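Local coordinates for SLT domain-containing protein (Bdellovibrio bacteriovorus HD100, PDB 6TAB) that probably cleaves peptidoglycan as a lysozyme-like enzyme of altered substrate specificity that facilitates the predator's exit from its prey cell, at residues Pro78-Lys83 against Ala89-Val94; Asp99-Asn104 against Asn196-Ile201; Pro118-Leu123 against Gln130-Val135. All coordinates share one frame; numbering follows the deposited sequence.

Contact 1. Residues Pro78-Lys83 against Ala89-Val94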
ATOM      1  N   PRO A  78       6.026   2.330 -11.651  1.00 12.70           N
ATOM      2  CA  PRO A  78       4.819   1.705 -11.112  1.00 13.34           C
ATOM      3  C   PRO A  78       3.844   1.239 -12.210  1.00 13.10           C
ATOM      4  O   PRO A  78       3.757   1.839 -13.318  1.00 14.32           O
ATOM      5  CB  PRO A  78       4.168   2.823 -10.253  1.00 13.77           C
ATOM      6  CG  PRO A  78       5.301   3.786  -9.941  1.00 13.80           C
ATOM      7  CD  PRO A  78       6.150   3.735 -11.207  1.00 13.66           C
ATOM      8  N   LEU A  79       3.046   0.210 -11.866  1.00 12.49           N
ATOM      9  CA  LEU A  79       2.116  -0.445 -12.821  1.00 12.94           C
ATOM     10  C   LEU A  79       0.980   0.476 -13.286  1.00 14.34           C
ATOM     11  O   LEU A  79       0.401   0.211 -14.372  1.00 15.79           O
ATOM     12  CB  LEU A  79       1.555  -1.713 -12.162  1.00 13.85           C
ATOM     13  CG  LEU A  79       2.571  -2.808 -11.834  1.00 14.90           C
ATOM     14  CD1 LEU A  79       1.948  -3.892 -10.962  1.00 17.52           C
ATOM     15  CD2 LEU A  79       3.138  -3.427 -13.094  1.00 16.16           C
ATOM     16  N   TRP A  80       0.590   1.495 -12.505  1.00 14.14           N
ATOM     17  CA  TRP A  80      -0.489   2.414 -12.934  1.00 15.03           C
ATOM     18  C   TRP A  80      -0.096   3.274 -14.148  1.00 15.94           C
ATOM     19  O   TRP A  80      -1.007   3.790 -14.845  1.00 18.66           O
ATOM     20  CB  TRP A  80      -1.037   3.247 -11.762  1.00 14.65           C
ATOM     21  CG  TRP A  80      -0.020   3.986 -10.932  1.00 14.27           C
ATOM     22  CD1 TRP A  80       0.898   4.899 -11.372  1.00 13.61           C
ATOM     23  CD2 TRP A  80       0.144   3.930  -9.499  1.00 13.22           C
ATOM     24  NE1 TRP A  80       1.635   5.383 -10.324  1.00 14.72           N
ATOM     25  CE2 TRP A  80       1.223   4.776  -9.163  1.00 14.24           C
ATOM     26  CE3 TRP A  80      -0.470   3.173  -8.496  1.00 13.84           C
ATOM     27  CZ2 TRP A  80       1.665   4.920  -7.834  1.00 15.14           C
ATOM     28  CZ3 TRP A  80      -0.067   3.344  -7.188  1.00 13.97           C
ATOM     29  CH2 TRP A  80       1.007   4.179  -6.865  1.00 14.95           C
ATOM     30  N   GLU A  81       1.206   3.429 -14.445  1.00 14.58           N
ATOM     31  CA  GLU A  81       1.590   4.226 -15.613  1.00 15.73           C
ATOM     32  C   GLU A  81       1.223   3.517 -16.935  1.00 18.33           C
ATOM     33  O   GLU A  81       1.128   4.175 -17.964  1.00 24.13           O
ATOM     34  CB  GLU A  81       3.078   4.617 -15.586  1.00 15.32           C
ATOM     35  CG  GLU A  81       3.463   5.462 -14.379  1.00 15.36           C
ATOM     36  CD  GLU A  81       4.779   6.217 -14.396  1.00 15.73           C
ATOM     37  OE1 GLU A  81       5.451   6.259 -15.471  1.00 18.68           O
ATOM     38  OE2 GLU A  81       5.135   6.768 -13.301  1.00 17.18           O
ATOM     39  N   ASP A  82       1.001   2.197 -16.911  1.00 17.82           N
ATOM     40  CA  ASP A  82       0.603   1.389 -18.081  1.00 19.95           C
ATOM     41  C   ASP A  82      -0.945   1.397 -18.311  1.00 24.68           C
ATOM     42  O   ASP A  82      -1.443   0.912 -19.331  1.00 32.02           O
ATOM     43  CB  ASP A  82       1.063  -0.072 -17.906  1.00 19.70           C
ATOM     44  CG  ASP A  82       2.426  -0.321 -17.238  1.00 26.77           C
ATOM     45  OD1 ASP A  82       3.252   0.588 -17.229  1.00 43.96           O
ATOM     46  OD2 ASP A  82       2.676  -1.450 -16.771  1.00 27.35           O
ATOM     47  N   LYS A  83      -1.725   1.722 -17.269  1.00 26.78           N
ATOM     48  CA  LYS A  83      -3.179   1.386 -17.174  1.00 23.80           C
ATOM     49  C   LYS A  83      -4.078   2.643 -17.172  1.00 26.95           C
ATOM     50  O   LYS A  83      -5.282   2.538 -17.493  1.00 30.63           O
ATOM     51  CB  LYS A  83      -3.488   0.515 -15.945  1.00 29.64           C
ATOM     52  CG  LYS A  83      -2.710  -0.801 -15.863  1.00 36.58           C
ATOM     53  CD  LYS A  83      -3.112  -1.801 -16.939  1.00 40.56           C
ATOM     54  CE  LYS A  83      -2.632  -3.220 -16.680  1.00 48.55           C
ATOM     55  NZ  LYS A  83      -3.569  -3.999 -15.823  1.00 49.16           N
ATOM     56  N   ALA A  89       1.152  11.387 -13.083  1.00 19.30           N
ATOM     57  CA  ALA A  89       0.856  12.340 -11.999  1.00 18.97           C
ATOM     58  C   ALA A  89       0.647  11.597 -10.662  1.00 15.23           C
ATOM     59  O   ALA A  89       1.011  12.136  -9.583  1.00 16.55           O
ATOM     60  CB  ALA A  89      -0.344  13.191 -12.343  1.00 21.50           C
ATOM     61  N   TRP A  90       0.047  10.391 -10.684  1.00 14.78           N
ATOM     62  CA  TRP A  90      -0.074   9.587  -9.441  1.00 14.53           C
ATOM     63  C   TRP A  90       1.331   9.300  -8.872  1.00 13.55           C
ATOM     64  O   TRP A  90       1.562   9.413  -7.655  1.00 14.90           O
ATOM     65  CB  TRP A  90      -0.863   8.287  -9.672  1.00 14.75           C
ATOM     66  CG  TRP A  90      -2.320   8.432 -10.033  1.00 14.68           C
ATOM     67  CD1 TRP A  90      -3.023   9.586 -10.264  1.00 16.51           C
ATOM     68  CD2 TRP A  90      -3.253   7.353 -10.223  1.00 13.97           C
ATOM     69  NE1 TRP A  90      -4.332   9.297 -10.563  1.00 17.39           N
ATOM     70  CE2 TRP A  90      -4.491   7.932 -10.566  1.00 15.92           C
ATOM     71  CE3 TRP A  90      -3.156   5.956 -10.143  1.00 14.61           C
ATOM     72  CZ2 TRP A  90      -5.621   7.151 -10.827  1.00 15.77           C
ATOM     73  CZ3 TRP A  90      -4.273   5.188 -10.406  1.00 14.83           C
ATOM     74  CH2 TRP A  90      -5.491   5.781 -10.757  1.00 15.62           C
ATOM     75  N   SER A  91       2.268   8.869  -9.745  1.00 13.80           N
ATOM     76  CA  SER A  91       3.669   8.594  -9.322  1.00 13.64           C
ATOM     77  C   SER A  91       4.302   9.841  -8.671  1.00 13.73           C
ATOM     78  O   SER A  91       4.897   9.776  -7.592  1.00 14.38           O
ATOM     79  CB  SER A  91       4.507   8.089 -10.473  1.00 13.96           C
ATOM     80  OG  SER A  91       4.013   6.830 -10.924  1.00 15.31           O
ATOM     81  N   THR A  92       4.219  10.980  -9.357  1.00 14.09           N
ATOM     82  CA  THR A  92       4.794  12.254  -8.872  1.00 16.17           C
ATOM     83  C   THR A  92       4.247  12.585  -7.468  1.00 15.47           C
ATOM     84  O   THR A  92       5.006  12.961  -6.538  1.00 16.29           O
ATOM     85  CB  THR A  92       4.554  13.376  -9.885  1.00 18.81           C
ATOM     86  OG1 THR A  92       5.184  12.999 -11.122  1.00 20.34           O
ATOM     87  CG2 THR A  92       5.112  14.710  -9.428  1.00 20.32           C
ATOM     88  N   HIS A  93       2.925  12.437  -7.288  1.00 14.80           N
ATOM     89  CA  HIS A  93       2.282  12.659  -5.973  1.00 14.61           C
ATOM     90  C   HIS A  93       2.851  11.716  -4.904  1.00 13.72           C
ATOM     91  O   HIS A  93       3.175  12.144  -3.780  1.00 15.19           O
ATOM     92  CB  HIS A  93       0.749  12.524  -6.103  1.00 14.84           C
ATOM     93  CG  HIS A  93       0.063  12.580  -4.778  1.00 15.47           C
ATOM     94  ND1 HIS A  93      -0.125  13.764  -4.112  1.00 18.91           N
ATOM     95  CD2 HIS A  93      -0.443  11.604  -3.979  1.00 15.63           C
ATOM     96  CE1 HIS A  93      -0.695  13.495  -2.917  1.00 19.11           C
ATOM     97  NE2 HIS A  93      -0.859  12.172  -2.803  1.00 17.52           N
ATOM     98  N   VAL A  94       2.946  10.424  -5.230  1.00 14.18           N
ATOM     99  CA  VAL A  94       3.423   9.429  -4.273  1.00 13.69           C
ATOM    100  C   VAL A  94       4.875   9.755  -3.876  1.00 13.37           C
ATOM    101  O   VAL A  94       5.239   9.668  -2.676  1.00 13.77           O
ATOM    102  CB  VAL A  94       3.248   7.983  -4.792  1.00 14.06           C
ATOM    103  CG1 VAL A  94       4.100   6.992  -4.011  1.00 14.84           C
ATOM    104  CG2 VAL A  94       1.778   7.597  -4.800  1.00 14.50           C
TER
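Trp80 and Glu81 meet Trp90, Ser91 and Val94 in a buried aromatic and polar contact, where the segment leading into helix 87-101 folds back on that helix's first turns. The indole of Trp80 lies at its centre. Its CG sits between the backbone N and the carbonyl carbon (chi1 52°), a torsion that lays the indole against Trp90 and brings NE1 to Ser91. Over one face comes Trp90: its CB lies 4.1 Å from the centroid of the five-membered ring of Trp80, a CH-pi contact, and the edge of its six-membered ring points at the same indole in an offset edge-to-face pair, planes at 72°. The closest carbons of this pair are Trp80 CG and Trp90 CE3, 3.8 Å apart. Pro78 CB leans on the opposite face, toward the rim, so the indole is clamped between proline and tryptophan. Farther round, Trp80 CZ2 touches Val94 CG2 at 4.0 Å.

At the indole edge, Trp80 NE1 donates in its ring plane to Ser91 OG, 2.8 Å away, with an N-H...O angle of 158°. Ser91 OG in turn donates to Glu81 OE2, 2.6 Å away, which accepts through its anti lone pair. Glu81 also forms salt bridges with Arg74 and Lys88, which would favour its charged form. Ser91 OG thus satisfies the buried indole N-H, and this bond and the groups on the two faces together restrain the ring. An offset edge-to-face indole pair and a Trp-Ser-Glu hydrogen-bond chain pack the N-terminal segment on helix 87-101 within this helical, lysozyme-like fold.

Contact 2. Residues Asp99-Asn104 against Asn196-Ile201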
ATOM      1  N   ASP A  99       7.961  11.663   1.263  1.00 14.60           N
ATOM      2  CA  ASP A  99       8.859  12.500   2.116  1.00 15.02           C
ATOM      3  C   ASP A  99       8.106  13.031   3.358  1.00 15.38           C
ATOM      4  O   ASP A  99       8.738  13.146   4.449  1.00 16.09           O
ATOM      5  CB  ASP A  99       9.483  13.681   1.373  1.00 17.55           C
ATOM      6  CG  ASP A  99      10.379  13.374   0.180  1.00 16.76           C
ATOM      7  OD1 ASP A  99      10.910  12.262   0.113  1.00 16.75           O
ATOM      8  OD2 ASP A  99      10.526  14.284  -0.704  1.00 21.33           O
ATOM      9  N   LYS A 100       6.820  13.385   3.196  1.00 15.78           N
ATOM     10  CA  LYS A 100       6.047  14.050   4.254  1.00 18.12           C
ATOM     11  C   LYS A 100       5.387  13.032   5.207  1.00 16.35           C
ATOM     12  O   LYS A 100       5.374  13.231   6.430  1.00 19.17           O
ATOM     13  CB  LYS A 100       4.965  14.941   3.619  1.00 19.29           C
ATOM     14  CG  LYS A 100       4.117  15.736   4.611  1.00 29.60           C
ATOM     15  CD  LYS A 100       2.967  16.504   3.953  1.00 38.94           C
ATOM     16  CE  LYS A 100       2.285  17.505   4.866  1.00 50.25           C
ATOM     17  NZ  LYS A 100       1.480  16.845   5.928  1.00 58.03           N
ATOM     18  N   LEU A 101       4.840  11.947   4.645  1.00 13.73           N
ATOM     19  CA  LEU A 101       3.975  10.978   5.339  1.00 13.95           C
ATOM     20  C   LEU A 101       4.613   9.601   5.553  1.00 13.68           C
ATOM     21  O   LEU A 101       4.083   8.831   6.385  1.00 15.64           O
ATOM     22  CB  LEU A 101       2.659  10.817   4.577  1.00 15.32           C
ATOM     23  CG  LEU A 101       1.863  12.105   4.344  1.00 17.90           C
ATOM     24  CD1 LEU A 101       0.598  11.792   3.534  1.00 18.84           C
ATOM     25  CD2 LEU A 101       1.512  12.833   5.624  1.00 19.45           C
ATOM     26  N   GLY A 102       5.691   9.284   4.823  1.00 13.10           N
ATOM     27  CA  GLY A 102       6.358   8.006   4.930  1.00 13.35           C
ATOM     28  C   GLY A 102       7.779   8.027   5.492  1.00 13.56           C
ATOM     29  O   GLY A 102       8.544   7.105   5.186  1.00 13.22           O
ATOM     30  N   PRO A 103       8.240   9.023   6.308  1.00 14.02           N
ATOM     31  CA  PRO A 103       9.654   9.028   6.725  1.00 15.26           C
ATOM     32  C   PRO A 103      10.016   7.809   7.602  1.00 14.71           C
ATOM     33  O   PRO A 103      11.141   7.286   7.531  1.00 17.02           O
ATOM     34  CB  PRO A 103       9.777  10.361   7.480  1.00 17.75           C
ATOM     35  CG  PRO A 103       8.394  10.607   8.031  1.00 18.97           C
ATOM     36  CD  PRO A 103       7.498  10.174   6.876  1.00 17.91           C
ATOM     37  N   ASN A 104       9.056   7.340   8.435  1.00 13.77           N
ATOM     38  CA  ASN A 104       9.304   6.156   9.278  1.00 13.70           C
ATOM     39  C   ASN A 104       9.342   4.879   8.433  1.00 13.15           C
ATOM     40  O   ASN A 104      10.246   4.029   8.586  1.00 14.87           O
ATOM     41  CB  ASN A 104       8.320   6.070  10.467  1.00 15.76           C
ATOM     42  CG  ASN A 104       8.315   7.362  11.256  1.00 20.05           C
ATOM     43  OD1 ASN A 104       9.323   7.729  11.874  1.00 24.13           O
ATOM     44  ND2 ASN A 104       7.208   8.100  11.156  1.00 25.13           N
ATOM     45  N   ASN A 196      -6.510   8.983  -1.513  1.00 14.23           N
ATOM     46  CA  ASN A 196      -6.510   7.541  -1.231  1.00 12.80           C
ATOM     47  C   ASN A 196      -5.070   7.019  -1.095  1.00 13.07           C
ATOM     48  O   ASN A 196      -4.746   6.276  -0.121  1.00 13.60           O
ATOM     49  CB  ASN A 196      -7.360   6.817  -2.276  1.00 13.72           C
ATOM     50  CG  ASN A 196      -7.757   5.403  -1.922  1.00 13.77           C
ATOM     51  OD1 ASN A 196      -6.939   4.483  -2.055  1.00 14.59           O
ATOM     52  ND2 ASN A 196      -9.008   5.221  -1.492  1.00 14.12           N
ATOM     53  N   LEU A 197      -4.207   7.359  -2.065  1.00 12.78           N
ATOM     54  CA  LEU A 197      -2.805   6.894  -2.040  1.00 13.50           C
ATOM     55  C   LEU A 197      -2.064   7.474  -0.813  1.00 13.02           C
ATOM     56  O   LEU A 197      -1.259   6.756  -0.161  1.00 13.53           O
ATOM     57  CB  LEU A 197      -2.096   7.227  -3.354  1.00 13.35           C
ATOM     58  CG  LEU A 197      -2.583   6.432  -4.562  1.00 14.49           C
ATOM     59  CD1 LEU A 197      -2.033   7.047  -5.850  1.00 15.89           C
ATOM     60  CD2 LEU A 197      -2.232   4.947  -4.470  1.00 17.23           C
ATOM     61  N   SER A 198      -2.297   8.749  -0.480  1.00 12.88           N
ATOM     62  CA  SER A 198      -1.662   9.356   0.727  1.00 13.25           C
ATOM     63  C   SER A 198      -2.090   8.611   2.005  1.00 13.50           C
ATOM     64  O   SER A 198      -1.238   8.371   2.911  1.00 13.81           O
ATOM     65  CB  SER A 198      -1.950  10.836   0.855  1.00 14.90           C
ATOM     66  OG  SER A 198      -1.194  11.590  -0.092  1.00 17.94           O
ATOM     67  N   CYS A 199      -3.375   8.232   2.106  1.00 13.44           N
ATOM     68  CA  CYS A 199      -3.837   7.429   3.257  1.00 13.06           C
ATOM     69  C   CYS A 199      -3.135   6.071   3.312  1.00 13.55           C
ATOM     70  O   CYS A 199      -2.700   5.627   4.413  1.00 13.82           O
ATOM     71  CB  CYS A 199      -5.362   7.267   3.234  1.00 13.74           C
ATOM     72  SG  CYS A 199      -6.042   6.614   4.801  1.00 17.84           S
ATOM     73  N   GLY A 200      -2.956   5.397   2.164  1.00 12.98           N
ATOM     74  CA  GLY A 200      -2.203   4.146   2.161  1.00 12.98           C
ATOM     75  C   GLY A 200      -0.789   4.296   2.724  1.00 13.09           C
ATOM     76  O   GLY A 200      -0.303   3.422   3.468  1.00 13.40           O
ATOM     77  N   ILE A 201      -0.125   5.399   2.350  1.00 11.72           N
ATOM     78  CA  ILE A 201       1.213   5.694   2.892  1.00 11.79           C
ATOM     79  C   ILE A 201       1.157   5.832   4.433  1.00 11.97           C
ATOM     80  O   ILE A 201       2.027   5.277   5.137  1.00 12.90           O
ATOM     81  CB  ILE A 201       1.869   6.922   2.206  1.00 12.83           C
ATOM     82  CG1 ILE A 201       2.137   6.652   0.717  1.00 13.73           C
ATOM     83  CG2 ILE A 201       3.128   7.298   2.930  1.00 13.61           C
ATOM     84  CD1 ILE A 201       2.395   7.889  -0.119  1.00 15.75           C
TER
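Leu101, in the last turn of helix 87-101, is the first residue of its segment to reach Ser198 and Ile201 on helix 193-211. Its CG stands beside the backbone N, opposite the carbonyl carbon (chi1 -57°), which carries the isobutyl group out over the neighbouring helix. Ser198 CB makes the nearest approach to the branch CD1 of Leu101, at 3.8 Å. Nearer the backbone, Leu101 CB rests 3.9 Å from Ile201 CG2.

Gly102 follows, the first residue to leave helical geometry. With no side chain on Gly102, its backbone rests directly on the same methyl: Gly102 N is 3.8 Å from Ile201 CG2, and the CA atoms of Gly102 and Ile201 approach to 6.0 Å. Beyond Gly102 the chain turns away from residues 196-201, although Asn104 still reaches helix 193-211 farther along, bonding Asp205.

No hydrogen bond joins the two segments. The hydroxyl of Ser198 is bonded instead to His93, about two turns earlier on helix 87-101. Cohesion here therefore comes from dispersion and the hydrophobic effect between methyl, methylene and backbone atoms, an apolar contact with little directionality.

Contact 3. Residues Pro118-Leu123 against Gln130-Val135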
ATOM      1  N   PRO A 118      15.487  -9.083  -1.555  1.00 13.89           N
ATOM      2  CA  PRO A 118      16.713  -9.529  -0.892  1.00 15.02           C
ATOM      3  C   PRO A 118      17.829  -8.478  -0.696  1.00 15.18           C
ATOM      4  O   PRO A 118      18.540  -8.521   0.343  1.00 16.81           O
ATOM      5  CB  PRO A 118      17.144 -10.726  -1.772  1.00 16.39           C
ATOM      6  CG  PRO A 118      15.811 -11.284  -2.234  1.00 17.34           C
ATOM      7  CD  PRO A 118      14.948 -10.071  -2.513  1.00 16.22           C
ATOM      8  N   LYS A 119      17.960  -7.525  -1.633  1.00 14.07           N
ATOM      9  CA  LYS A 119      18.986  -6.485  -1.584  1.00 14.22           C
ATOM     10  C   LYS A 119      18.473  -5.179  -0.935  1.00 13.57           C
ATOM     11  O   LYS A 119      19.130  -4.143  -1.112  1.00 15.22           O
ATOM     12  CB  LYS A 119      19.580  -6.230  -2.981  1.00 16.28           C
ATOM     13  CG  LYS A 119      20.334  -7.395  -3.601  1.00 19.22           C
ATOM     14  CD  LYS A 119      20.920  -7.036  -4.967  1.00 24.25           C
ATOM     15  CE  LYS A 119      21.854  -8.106  -5.486  1.00 29.00           C
ATOM     16  NZ  LYS A 119      22.239  -7.875  -6.902  1.00 32.72           N
ATOM     17  N   TYR A 120      17.374  -5.223  -0.156  1.00 13.38           N
ATOM     18  CA  TYR A 120      16.786  -3.997   0.399  1.00 13.44           C
ATOM     19  C   TYR A 120      17.826  -3.141   1.154  1.00 13.64           C
ATOM     20  O   TYR A 120      17.794  -1.907   1.081  1.00 14.39           O
ATOM     21  CB  TYR A 120      15.576  -4.342   1.305  1.00 13.91           C
ATOM     22  CG  TYR A 120      14.677  -3.158   1.575  1.00 13.71           C
ATOM     23  CD1 TYR A 120      14.927  -2.310   2.643  1.00 14.45           C
ATOM     24  CD2 TYR A 120      13.575  -2.879   0.771  1.00 16.84           C
ATOM     25  CE1 TYR A 120      14.133  -1.190   2.883  1.00 14.30           C
ATOM     26  CE2 TYR A 120      12.806  -1.744   0.976  1.00 16.52           C
ATOM     27  CZ  TYR A 120      13.049  -0.912   2.064  1.00 14.79           C
ATOM     28  OH  TYR A 120      12.245   0.180   2.293  1.00 16.18           O
ATOM     29  N   SER A 121      18.666  -3.781   1.974  1.00 15.98           N
ATOM     30  CA  SER A 121      19.607  -3.026   2.815  1.00 18.31           C
ATOM     31  C   SER A 121      20.632  -2.222   2.004  1.00 19.99           C
ATOM     32  O   SER A 121      21.292  -1.346   2.603  1.00 25.35           O
ATOM     33  CB  SER A 121      20.327  -3.917   3.810  1.00 21.32           C
ATOM     34  OG  SER A 121      21.187  -4.830   3.156  1.00 26.71           O
ATOM     35  N   SER A 122      20.792  -2.523   0.700  1.00 17.88           N
ATOM     36  CA  SER A 122      21.725  -1.805  -0.200  1.00 19.07           C
ATOM     37  C   SER A 122      21.080  -0.605  -0.920  1.00 17.77           C
ATOM     38  O   SER A 122      21.790   0.167  -1.588  1.00 20.84           O
ATOM     39  CB  SER A 122      22.307  -2.743  -1.256  1.00 23.40           C
ATOM     40  OG  SER A 122      23.017  -3.811  -0.662  1.00 30.22           O
ATOM     41  N   LEU A 123      19.762  -0.438  -0.820  1.00 15.12           N
ATOM     42  CA  LEU A 123      19.041   0.578  -1.612  1.00 15.39           C
ATOM     43  C   LEU A 123      19.295   1.998  -1.059  1.00 15.13           C
ATOM     44  O   LEU A 123      19.275   2.219   0.169  1.00 16.92           O
ATOM     45  CB  LEU A 123      17.531   0.278  -1.626  1.00 14.37           C
ATOM     46  CG  LEU A 123      17.104  -1.049  -2.254  1.00 16.82           C
ATOM     47  CD1 LEU A 123      15.575  -1.165  -2.234  1.00 19.69           C
ATOM     48  CD2 LEU A 123      17.642  -1.226  -3.673  1.00 20.14           C
ATOM     49  N   GLN A 130      11.194   4.464  -5.116  1.00 12.23           N
ATOM     50  CA  GLN A 130      10.769   3.725  -6.321  1.00 12.73           C
ATOM     51  C   GLN A 130      10.143   2.370  -5.941  1.00 12.17           C
ATOM     52  O   GLN A 130       9.111   1.965  -6.561  1.00 12.42           O
ATOM     53  CB  GLN A 130      11.942   3.556  -7.301  1.00 12.94           C
ATOM     54  CG  GLN A 130      12.379   4.845  -8.000  1.00 14.11           C
ATOM     55  CD  GLN A 130      13.633   4.645  -8.818  1.00 14.91           C
ATOM     56  OE1 GLN A 130      13.746   3.699  -9.599  1.00 15.94           O
ATOM     57  NE2 GLN A 130      14.587   5.556  -8.682  1.00 21.27           N
ATOM     58  N   TYR A 131      10.764   1.631  -5.001  1.00 11.67           N
ATOM     59  CA  TYR A 131      10.279   0.326  -4.534  1.00 11.10           C
ATOM     60  C   TYR A 131       8.837   0.453  -3.988  1.00 11.17           C
ATOM     61  O   TYR A 131       7.918  -0.289  -4.364  1.00 12.07           O
ATOM     62  CB  TYR A 131      11.244  -0.249  -3.451  1.00 11.57           C
ATOM     63  CG  TYR A 131      10.721  -1.543  -2.865  1.00 11.37           C
ATOM     64  CD1 TYR A 131      10.867  -2.749  -3.533  1.00 11.61           C
ATOM     65  CD2 TYR A 131      10.042  -1.573  -1.654  1.00 12.29           C
ATOM     66  CE1 TYR A 131      10.309  -3.935  -3.076  1.00 11.86           C
ATOM     67  CE2 TYR A 131       9.520  -2.750  -1.147  1.00 11.96           C
ATOM     68  CZ  TYR A 131       9.638  -3.940  -1.851  1.00 11.79           C
ATOM     69  OH  TYR A 131       9.065  -5.098  -1.371  1.00 12.93           O
ATOM     70  N   TRP A 132       8.661   1.393  -3.038  1.00 11.61           N
ATOM     71  CA  TRP A 132       7.349   1.519  -2.361  1.00 11.66           C
ATOM     72  C   TRP A 132       6.256   1.984  -3.330  1.00 11.57           C
ATOM     73  O   TRP A 132       5.093   1.540  -3.201  1.00 11.73           O
ATOM     74  CB  TRP A 132       7.446   2.369  -1.069  1.00 11.53           C
ATOM     75  CG  TRP A 132       7.989   1.529   0.054  1.00 11.86           C
ATOM     76  CD1 TRP A 132       9.270   1.525   0.544  1.00 12.91           C
ATOM     77  CD2 TRP A 132       7.328   0.423   0.701  1.00 12.78           C
ATOM     78  NE1 TRP A 132       9.430   0.537   1.498  1.00 12.44           N
ATOM     79  CE2 TRP A 132       8.240  -0.151   1.627  1.00 12.78           C
ATOM     80  CE3 TRP A 132       6.033  -0.090   0.624  1.00 13.74           C
ATOM     81  CZ2 TRP A 132       7.900  -1.284   2.365  1.00 13.08           C
ATOM     82  CZ3 TRP A 132       5.687  -1.163   1.413  1.00 15.03           C
ATOM     83  CH2 TRP A 132       6.612  -1.758   2.271  1.00 13.98           C
ATOM     84  N   ALA A 133       6.581   2.887  -4.269  1.00 12.33           N
ATOM     85  CA  ALA A 133       5.557   3.248  -5.309  1.00 12.08           C
ATOM     86  C   ALA A 133       5.139   2.013  -6.148  1.00 11.81           C
ATOM     87  O   ALA A 133       3.948   1.824  -6.418  1.00 12.53           O
ATOM     88  CB  ALA A 133       6.033   4.386  -6.160  1.00 13.21           C
ATOM     89  N   PHE A 134       6.100   1.151  -6.506  1.00 11.54           N
ATOM     90  CA  PHE A 134       5.789  -0.065  -7.239  1.00 11.43           C
ATOM     91  C   PHE A 134       4.896  -0.998  -6.397  1.00 10.84           C
ATOM     92  O   PHE A 134       3.855  -1.544  -6.854  1.00 11.85           O
ATOM     93  CB  PHE A 134       7.055  -0.796  -7.704  1.00 11.74           C
ATOM     94  CG  PHE A 134       6.743  -2.022  -8.539  1.00 11.84           C
ATOM     95  CD1 PHE A 134       6.476  -3.250  -7.939  1.00 13.10           C
ATOM     96  CD2 PHE A 134       6.604  -1.942  -9.924  1.00 12.72           C
ATOM     97  CE1 PHE A 134       6.108  -4.361  -8.686  1.00 13.83           C
ATOM     98  CE2 PHE A 134       6.233  -3.057 -10.671  1.00 13.77           C
ATOM     99  CZ  PHE A 134       5.973  -4.264 -10.065  1.00 13.47           C
ATOM    100  N   VAL A 135       5.289  -1.264  -5.128  1.00 11.62           N
ATOM    101  CA  VAL A 135       4.488  -2.169  -4.276  1.00 11.38           C
ATOM    102  C   VAL A 135       3.053  -1.627  -4.092  1.00 11.25           C
ATOM    103  O   VAL A 135       2.063  -2.374  -4.220  1.00 12.25           O
ATOM    104  CB  VAL A 135       5.171  -2.457  -2.928  1.00 12.66           C
ATOM    105  CG1 VAL A 135       4.246  -3.202  -1.973  1.00 14.84           C
ATOM    106  CG2 VAL A 135       6.465  -3.242  -3.145  1.00 13.46           C
TER
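A short 3-10 turn just before helix 125-144 sends one aromatic side chain back onto that helix, so that Tyr120 meets Tyr131 and Trp132 in a buried aromatic cluster. Tyr120 points its ring edge at the face of Tyr131 in a T-shaped stack, with centroids 5.6 Å apart and planes at 83°. The nearest carbons are Tyr120 CE2 and Tyr131 CD2, at 3.8 Å. Both tyrosines hold CG opposite the backbone N (chi1 -163° in Tyr120), which brings the two rings together between the turn and the helix.

At its far end Tyr120 is gripped by a polar bond. Trp132 NE1 donates to Tyr120 OH at 2.9 Å, and the oxygen lies close to the indole plane. The N-H...O angle of 156° makes this a fairly straight bond. It satisfies the buried indole N-H and restrains the tyrosine at its hydroxyl end, while Tyr131 bears on its ring edge.

Within the helix, Tyr131 CD2 sits over the rim of one face of Trp132, 3.8 Å above the plane of that indole, and Val135 CG2 leans on a face of Tyr131. The hydroxyl of Tyr131 goes elsewhere, to Ser247 of helix 238-248, and its side chain touches Phe116 and Cys253, while Tyr120 packs on Pro110 and Arg113. Helix 125-144 thus meets both the preceding loop and the C-terminal region here. The T-shaped tyrosine pair and the Trp132-Tyr120 bond form an aromatic cluster that ties the loop before helix 125-144 to that helix, in a chain whose family is the lysozyme-like SLT domain.

Along the chain, contact 1 closes before contact 2 opens, and contact 3 lies between the two halves of contact 2, whose segments are 92 residues apart. Contacts 1 and 2 share helix 87-101, with centres about 15 Å apart, and touch through His93 and Ser198 and through Trp80 and Leu197. Contact 3 is centred about 16 Å from each of the others; it meets contact 1 where Ala133 packs on Pro78 and Val94, but its nearest atoms stay about 7 Å from contact 2. Contact 1 holds the N-terminal segment on helix 87-101, contact 2 joins that helix to helix 193-211, and contact 3 fastens the loop before helix 125-144 to that helix.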